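Local coordinates for elongation factor 1-beta (PDB 2YY3), which probably promotes the exchange of GDP for GTP on elongation factor 1-alpha, readying it to carry aminoacyl-tRNA again, at residues Ile10-Thr15 / Leu53-Leu58. Residues are numbered along the deposited sequence; the frame is centred on the assembly and turned at random.
Sequences IRVMPT and LKFYVL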
loop_
_atom_site.group_PDB
_atom_site.type_symbol
_atom_site.label_atom_id
_atom_site.label_comp_id
_atom_site.label_asym_id
_atom_site.label_seq_id
_atom_site.Cartn_x
_atom_site.Cartn_y
_atom_site.Cartn_z
ATOM N N ILE A 10 -3.501 -2.785 -0.068
ATOM C CA ILE A 10 -2.231 -3.493 -0.074
ATOM C C ILE A 10 -1.661 -3.589 1.335
ATOM O O ILE A 10 -1.566 -2.592 2.055
ATOM C CB ILE A 10 -1.189 -2.787 -0.983
ATOM C CG1 ILE A 10 -1.712 -2.674 -2.417
ATOM C CG2 ILE A 10 0.091 -3.571 -1.006
ATOM C CD1 ILE A 10 -2.389 -1.373 -2.714
ATOM N N ARG A 11 -1.281 -4.797 1.723
ATOM C CA ARG A 11 -0.721 -5.008 3.039
ATOM C C ARG A 11 0.779 -5.101 2.926
ATOM O O ARG A 11 1.283 -5.930 2.186
ATOM C CB ARG A 11 -1.253 -6.304 3.635
ATOM C CG ARG A 11 -0.960 -6.445 5.117
ATOM C CD ARG A 11 -1.668 -7.651 5.720
ATOM N NE ARG A 11 -0.809 -8.823 5.699
ATOM C CZ ARG A 11 -0.360 -9.438 6.789
ATOM N NH1 ARG A 11 -0.696 -8.994 7.996
ATOM N NH2 ARG A 11 0.439 -10.487 6.669
ATOM N N VAL A 12 1.505 -4.252 3.641
ATOM C CA VAL A 12 2.957 -4.334 3.585
ATOM C C VAL A 12 3.477 -4.774 4.946
ATOM O O VAL A 12 3.080 -4.238 5.976
ATOM C CB VAL A 12 3.624 -2.970 3.167
ATOM C CG1 VAL A 12 2.682 -2.171 2.258
ATOM C CG2 VAL A 12 4.024 -2.162 4.396
HETATM N N MSE A 13 4.342 -5.782 4.939
HETATM C CA MSE A 13 4.950 -6.316 6.153
HETATM C C MSE A 13 6.398 -5.844 6.232
HETATM O O MSE A 13 7.178 -6.109 5.320
HETATM C CB MSE A 13 4.925 -7.845 6.122
HETATM C CG MSE A 13 3.807 -8.483 6.944
HETATM SE SE MSE A 13 3.941 -8.087 8.856
HETATM C CE MSE A 13 5.434 -9.238 9.291
ATOM N N PRO A 14 6.777 -5.121 7.307
ATOM C CA PRO A 14 8.164 -4.650 7.431
ATOM C C PRO A 14 9.134 -5.817 7.660
ATOM O O PRO A 14 8.732 -6.892 8.120
ATOM C CB PRO A 14 8.103 -3.705 8.629
ATOM C CG PRO A 14 6.714 -3.189 8.583
ATOM C CD PRO A 14 5.927 -4.452 8.306
ATOM N N THR A 15 10.407 -5.606 7.337
ATOM C CA THR A 15 11.419 -6.652 7.499
ATOM C C THR A 15 11.583 -7.144 8.929
ATOM O O THR A 15 11.797 -8.324 9.158
ATOM C CB THR A 15 12.778 -6.180 6.976
ATOM O OG1 THR A 15 13.016 -4.838 7.414
ATOM C CG2 THR A 15 12.798 -6.232 5.458
ATOM N N LEU A 53 1.261 -2.737 7.658
ATOM C CA LEU A 53 0.694 -1.474 7.212
ATOM C C LEU A 53 -0.288 -1.777 6.093
ATOM O O LEU A 53 0.004 -2.586 5.212
ATOM C CB LEU A 53 1.802 -0.536 6.715
ATOM C CG LEU A 53 2.827 -0.114 7.781
ATOM C CD1 LEU A 53 3.904 0.736 7.155
ATOM C CD2 LEU A 53 2.126 0.659 8.900
ATOM N N LYS A 54 -1.457 -1.142 6.144
ATOM C CA LYS A 54 -2.479 -1.341 5.140
ATOM C C LYS A 54 -2.788 -0.063 4.393
ATOM O O LYS A 54 -3.204 0.931 4.980
ATOM C CB LYS A 54 -3.735 -1.891 5.792
ATOM C CG LYS A 54 -3.544 -3.333 6.223
ATOM C CD LYS A 54 -4.708 -3.865 7.014
ATOM C CE LYS A 54 -5.982 -3.865 6.199
ATOM N NZ LYS A 54 -7.069 -4.493 7.006
ATOM N N PHE A 55 -2.568 -0.097 3.084
ATOM C CA PHE A 55 -2.814 1.054 2.221
ATOM C C PHE A 55 -4.055 0.847 1.372
ATOM O O PHE A 55 -4.203 -0.197 0.727
ATOM C CB PHE A 55 -1.598 1.285 1.315
ATOM C CG PHE A 55 -0.397 1.813 2.047
ATOM C CD1 PHE A 55 -0.184 3.185 2.161
ATOM C CD2 PHE A 55 0.481 0.942 2.689
ATOM C CE1 PHE A 55 0.893 3.676 2.912
ATOM C CE2 PHE A 55 1.546 1.422 3.431
ATOM C CZ PHE A 55 1.754 2.793 3.546
ATOM N N TYR A 56 -4.956 1.820 1.394
ATOM C CA TYR A 56 -6.163 1.734 0.586
ATOM C C TYR A 56 -5.884 2.640 -0.585
ATOM O O TYR A 56 -6.077 3.848 -0.503
ATOM C CB TYR A 56 -7.393 2.220 1.365
ATOM C CG TYR A 56 -7.741 1.333 2.535
ATOM C CD1 TYR A 56 -6.849 1.172 3.601
ATOM C CD2 TYR A 56 -8.938 0.617 2.565
ATOM C CE1 TYR A 56 -7.139 0.325 4.655
ATOM C CE2 TYR A 56 -9.238 -0.238 3.617
ATOM C CZ TYR A 56 -8.334 -0.379 4.658
ATOM O OH TYR A 56 -8.615 -1.221 5.713
ATOM N N VAL A 57 -5.404 2.045 -1.670
ATOM C CA VAL A 57 -5.048 2.789 -2.863
ATOM C C VAL A 57 -6.221 2.921 -3.833
ATOM O O VAL A 57 -6.913 1.943 -4.122
ATOM C CB VAL A 57 -3.865 2.106 -3.569
ATOM C CG1 VAL A 57 -3.414 2.939 -4.751
ATOM C CG2 VAL A 57 -2.723 1.898 -2.571
ATOM N N LEU A 58 -6.427 4.139 -4.332
ATOM C CA LEU A 58 -7.516 4.448 -5.255
ATOM C C LEU A 58 -7.069 4.377 -6.714
ATOM O O LEU A 58 -5.960 4.781 -7.054
ATOM C CB LEU A 58 -8.059 5.848 -4.953
ATOM C CG LEU A 58 -8.631 6.070 -3.544
ATOM C CD1 LEU A 58 -8.635 7.550 -3.198
ATOM C CD2 LEU A 58 -10.044 5.498 -3.480
#
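I10 and V12 pair with F55 and L53 across the two central strands of an antiparallel sheet, each couple joined by two backbone hydrogen bonds. F55 N to I10 O (2.9 Å) is nearly straight at 175°, whereas I10 N to F55 O (2.8 Å) bends to 151°. V12 N and L53 O, 2.7 Å apart, make a third bond, and L53 N to V12 O closes the second pair.

The tight side is apolar. V12 forks between two neighbours: its CG2 packs on L53 CB at 3.6 Å, while CG1, roughly anti to the carbonyl carbon (chi1 -30°), reaches F55 CD2 at 3.8 Å, oblique to the ring. Branched at CB, valine offers one methyl to each: aliphatic L53, and F55, whose broad ring also serves the helices. The longer isoleucine sends CD1 of I10 diagonally to V57 CG2.

On the other face R11 and K54 form the non-hydrogen-bonded pair, touching only loosely through their CG methylenes (4.2 Å). Long chains suit this partly exposed face: both bend at chi3 and carry their charges away from each other, R11 into a salt bridge with E44 and K54 toward E42 in a weak, long ion pair.

Strands 37-45 and 80-90 flank this central pair in a ferredoxin-like alpha+beta sandwich, and helices 21-31 and 67-76 pack on its apolar face, L28 against V12 and F55, and F74 edge-to-face with F55.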